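Long-range contact in P450 epoxidase (Sorangium cellulosum, PDB 1Q5D), which belongs to the cytochrome P450 family of haem proteins, a mostly helical fold that holds its haem in a buried pocket: residues I153-I158 and A250-G255. Numbering follows the deposited sequence.
Sequences IPMRAI and AIIAAG. With HEM (protoporphyrin IX containing Fe), chain B.
Ile158 meets helix 241-255 tip first: its CD1 lies 3.5 Å from Ile251 O and 3.8 Å from Gly255 C, against bare backbone. CG1 stands anti to the carbonyl carbon (chi1 -68°) and the chain runs on extended, which carries the methyl onto the backbone of Ile251 and Gly255. The other branch, CG2, packs on Ile252 CG1 at 3.9 Å. Met155 reaches the same isoleucine by bending at chi2 and chi3, which brings SD to 3.7 Å from Ile252 CG2, with CE touching both Ile252 branches. Pro154 adds a lighter touch, its CB 3.8 Å from Gly255 O. The short helical segments 154-158 and 250-255 run roughly antiparallel, 152° between their directions, and no hydrogen bond joins them.

The closest haem contacts come from 250-255. Gly255 CA comes within 3.3 Å of HEM C2C and Ala254 CB within 3.4 Å of HEM CHD, while Ala254 O accepts a hydrogen bond from the water on the iron. This is the distal helix of the P450 fold; Ala254 also touches the bound EPB, and its carbonyl is shared with Thr258 OG1. Packing of hydrocarbon and sulphur, partly against backbone carbonyls and without a hydrogen bond, therefore lies behind a helix whose polar work, accepting a hydrogen bond from the iron-bound water, is done by a backbone carbonyl on the haem side.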
loop_
_atom_site.group_PDB
_atom_site.type_symbol
_atom_site.label_atom_id
_atom_site.label_comp_id
_atom_site.label_asym_id
_atom_site.label_seq_id
_atom_site.Cartn_x
_atom_site.Cartn_y
_atom_site.Cartn_z
ATOM N N ILE A 153 0.903 12.610 6.743
ATOM C CA ILE A 153 -0.297 12.077 7.404
ATOM C C ILE A 153 -0.208 10.616 7.854
ATOM O O ILE A 153 -0.433 10.305 9.024
ATOM C CB ILE A 153 -1.565 12.335 6.542
ATOM C CG1 ILE A 153 -1.794 13.842 6.397
ATOM C CG2 ILE A 153 -2.788 11.661 7.171
ATOM C CD1 ILE A 153 -2.856 14.208 5.391
ATOM N N PRO A 154 0.086 9.699 6.937
ATOM C CA PRO A 154 0.072 8.269 7.274
ATOM C C PRO A 154 0.928 7.803 8.447
ATOM O O PRO A 154 0.492 6.891 9.144
ATOM C CB PRO A 154 0.527 7.600 5.982
ATOM C CG PRO A 154 0.071 8.568 4.927
ATOM C CD PRO A 154 0.375 9.920 5.509
ATOM N N MET A 155 2.116 8.364 8.673
ATOM C CA MET A 155 2.878 7.850 9.815
ATOM C C MET A 155 2.289 8.376 11.106
ATOM O O MET A 155 2.289 7.692 12.133
ATOM C CB MET A 155 4.370 8.190 9.740
ATOM C CG MET A 155 5.209 7.431 10.766
ATOM S SD MET A 155 5.194 5.640 10.541
ATOM C CE MET A 155 5.007 5.033 12.183
ATOM N N ARG A 156 1.783 9.599 11.066
ATOM C CA ARG A 156 1.142 10.127 12.276
ATOM C C ARG A 156 0.023 9.175 12.691
ATOM O O ARG A 156 -0.105 8.832 13.868
ATOM C CB ARG A 156 0.618 11.551 12.071
ATOM C CG ARG A 156 -0.177 12.098 13.282
ATOM C CD ARG A 156 0.675 12.831 14.344
ATOM N NE ARG A 156 1.771 12.021 14.887
ATOM C CZ ARG A 156 1.702 11.306 16.005
ATOM N NH1 ARG A 156 0.582 11.290 16.726
ATOM N NH2 ARG A 156 2.757 10.606 16.414
ATOM N N ALA A 157 -0.762 8.712 11.717
ATOM C CA ALA A 157 -1.875 7.794 11.992
ATOM C C ALA A 157 -1.387 6.512 12.648
ATOM O O ALA A 157 -1.903 6.076 13.695
ATOM C CB ALA A 157 -2.608 7.446 10.687
ATOM N N ILE A 158 -0.399 5.881 12.013
ATOM C CA ILE A 158 0.153 4.654 12.552
ATOM C C ILE A 158 0.781 4.881 13.937
ATOM O O ILE A 158 0.605 4.067 14.832
ATOM C CB ILE A 158 1.188 4.048 11.578
ATOM C CG1 ILE A 158 0.481 3.561 10.309
ATOM C CG2 ILE A 158 1.932 2.905 12.234
ATOM C CD1 ILE A 158 1.419 2.968 9.255
ATOM N N ALA A 250 6.116 -4.472 9.645
ATOM C CA ALA A 250 5.369 -4.609 8.395
ATOM C C ALA A 250 4.198 -3.632 8.335
ATOM O O ALA A 250 3.926 -3.028 7.290
ATOM C CB ALA A 250 4.904 -6.057 8.210
ATOM N N ILE A 251 3.538 -3.429 9.471
ATOM C CA ILE A 251 2.452 -2.467 9.542
ATOM C C ILE A 251 2.925 -1.060 9.186
ATOM O O ILE A 251 2.263 -0.345 8.436
ATOM C CB ILE A 251 1.772 -2.489 10.944
ATOM C CG1 ILE A 251 0.918 -3.759 11.085
ATOM C CG2 ILE A 251 0.915 -1.242 11.108
ATOM C CD1 ILE A 251 0.451 -4.078 12.497
ATOM N N ILE A 252 4.076 -0.664 9.718
ATOM C CA ILE A 252 4.631 0.642 9.395
ATOM C C ILE A 252 5.006 0.743 7.919
ATOM O O ILE A 252 4.683 1.727 7.259
ATOM C CB ILE A 252 5.850 0.952 10.291
ATOM C CG1 ILE A 252 5.378 1.103 11.751
ATOM C CG2 ILE A 252 6.515 2.232 9.812
ATOM C CD1 ILE A 252 6.458 1.036 12.804
ATOM N N ALA A 253 5.705 -0.267 7.419
ATOM C CA ALA A 253 6.173 -0.264 6.035
ATOM C C ALA A 253 5.019 -0.403 5.007
ATOM O O ALA A 253 5.073 0.149 3.898
ATOM C CB ALA A 253 7.193 -1.375 5.842
ATOM N N ALA A 254 3.997 -1.167 5.364
ATOM C CA ALA A 254 2.899 -1.401 4.438
ATOM C C ALA A 254 1.925 -0.231 4.411
ATOM O O ALA A 254 1.267 0.011 3.391
ATOM C CB ALA A 254 2.165 -2.702 4.782
ATOM N N GLY A 255 1.834 0.489 5.524
ATOM C CA GLY A 255 0.791 1.490 5.704
ATOM C C GLY A 255 1.208 2.923 5.453
ATOM O O GLY A 255 0.388 3.838 5.544
HETATM C CHA HEM B . -1.572 -6.329 2.638
HETATM C CHB HEM B . -2.979 -2.771 -0.293
HETATM C CHC HEM B . -2.892 0.336 3.446
HETATM C CHD HEM B . -0.931 -3.076 6.204
HETATM C C1A HEM B . -2.046 -5.653 1.546
HETATM C C2A HEM B . -2.386 -6.238 0.270
HETATM C C3A HEM B . -2.757 -5.254 -0.549
HETATM C C4A HEM B . -2.674 -4.014 0.188
HETATM C CMA HEM B . -3.212 -5.415 -2.026
HETATM C CAA HEM B . -2.320 -7.748 -0.064
HETATM C CBA HEM B . -1.020 -8.080 -0.802
HETATM C CGA HEM B . -1.034 -9.546 -1.203
HETATM O O1A HEM B . 0.011 -10.056 -1.715
HETATM O O2A HEM B . -2.084 -10.219 -0.996
HETATM C C1B HEM B . -3.067 -1.654 0.485
HETATM C C2B HEM B . -3.501 -0.372 -0.012
HETATM C C3B HEM B . -3.463 0.484 0.996
HETATM C C4B HEM B . -3.012 -0.212 2.183
HETATM C CMB HEM B . -3.907 -0.017 -1.468
HETATM C CAB HEM B . -3.878 1.956 0.826
HETATM C CBB HEM B . -3.490 2.899 1.678
HETATM C C1C HEM B . -2.395 -0.312 4.536
HETATM C C2C HEM B . -2.263 0.228 5.872
HETATM C C3C HEM B . -1.715 -0.729 6.625
HETATM C C4C HEM B . -1.504 -1.897 5.790
HETATM C CMC HEM B . -2.701 1.662 6.273
HETATM C CAC HEM B . -1.333 -0.730 8.116
HETATM C CBC HEM B . -1.770 0.224 8.935
HETATM C C1D HEM B . -0.865 -4.237 5.475
HETATM C C2D HEM B . -0.223 -5.428 5.947
HETATM C C3D HEM B . -0.422 -6.447 4.849
HETATM C C4D HEM B . -1.145 -5.760 3.814
HETATM C CMD HEM B . 0.489 -5.625 7.295
HETATM C CAD HEM B . 0.034 -7.916 4.847
HETATM C CBD HEM B . -1.236 -8.735 5.110
HETATM C CGD HEM B . -0.930 -10.211 5.100
HETATM O O1D HEM B . -0.026 -10.620 4.328
HETATM O O2D HEM B . -1.577 -10.984 5.870
HETATM N NA HEM B . -2.232 -4.290 1.473
HETATM N NB HEM B . -2.771 -1.548 1.845
HETATM N NC HEM B . -1.914 -1.596 4.529
HETATM N ND HEM B . -1.390 -4.458 4.213
HETATM FE FE HEM B . -2.234 -2.993 3.042
HETATM O O HOH W 1 -0.202 -2.506 2.335
#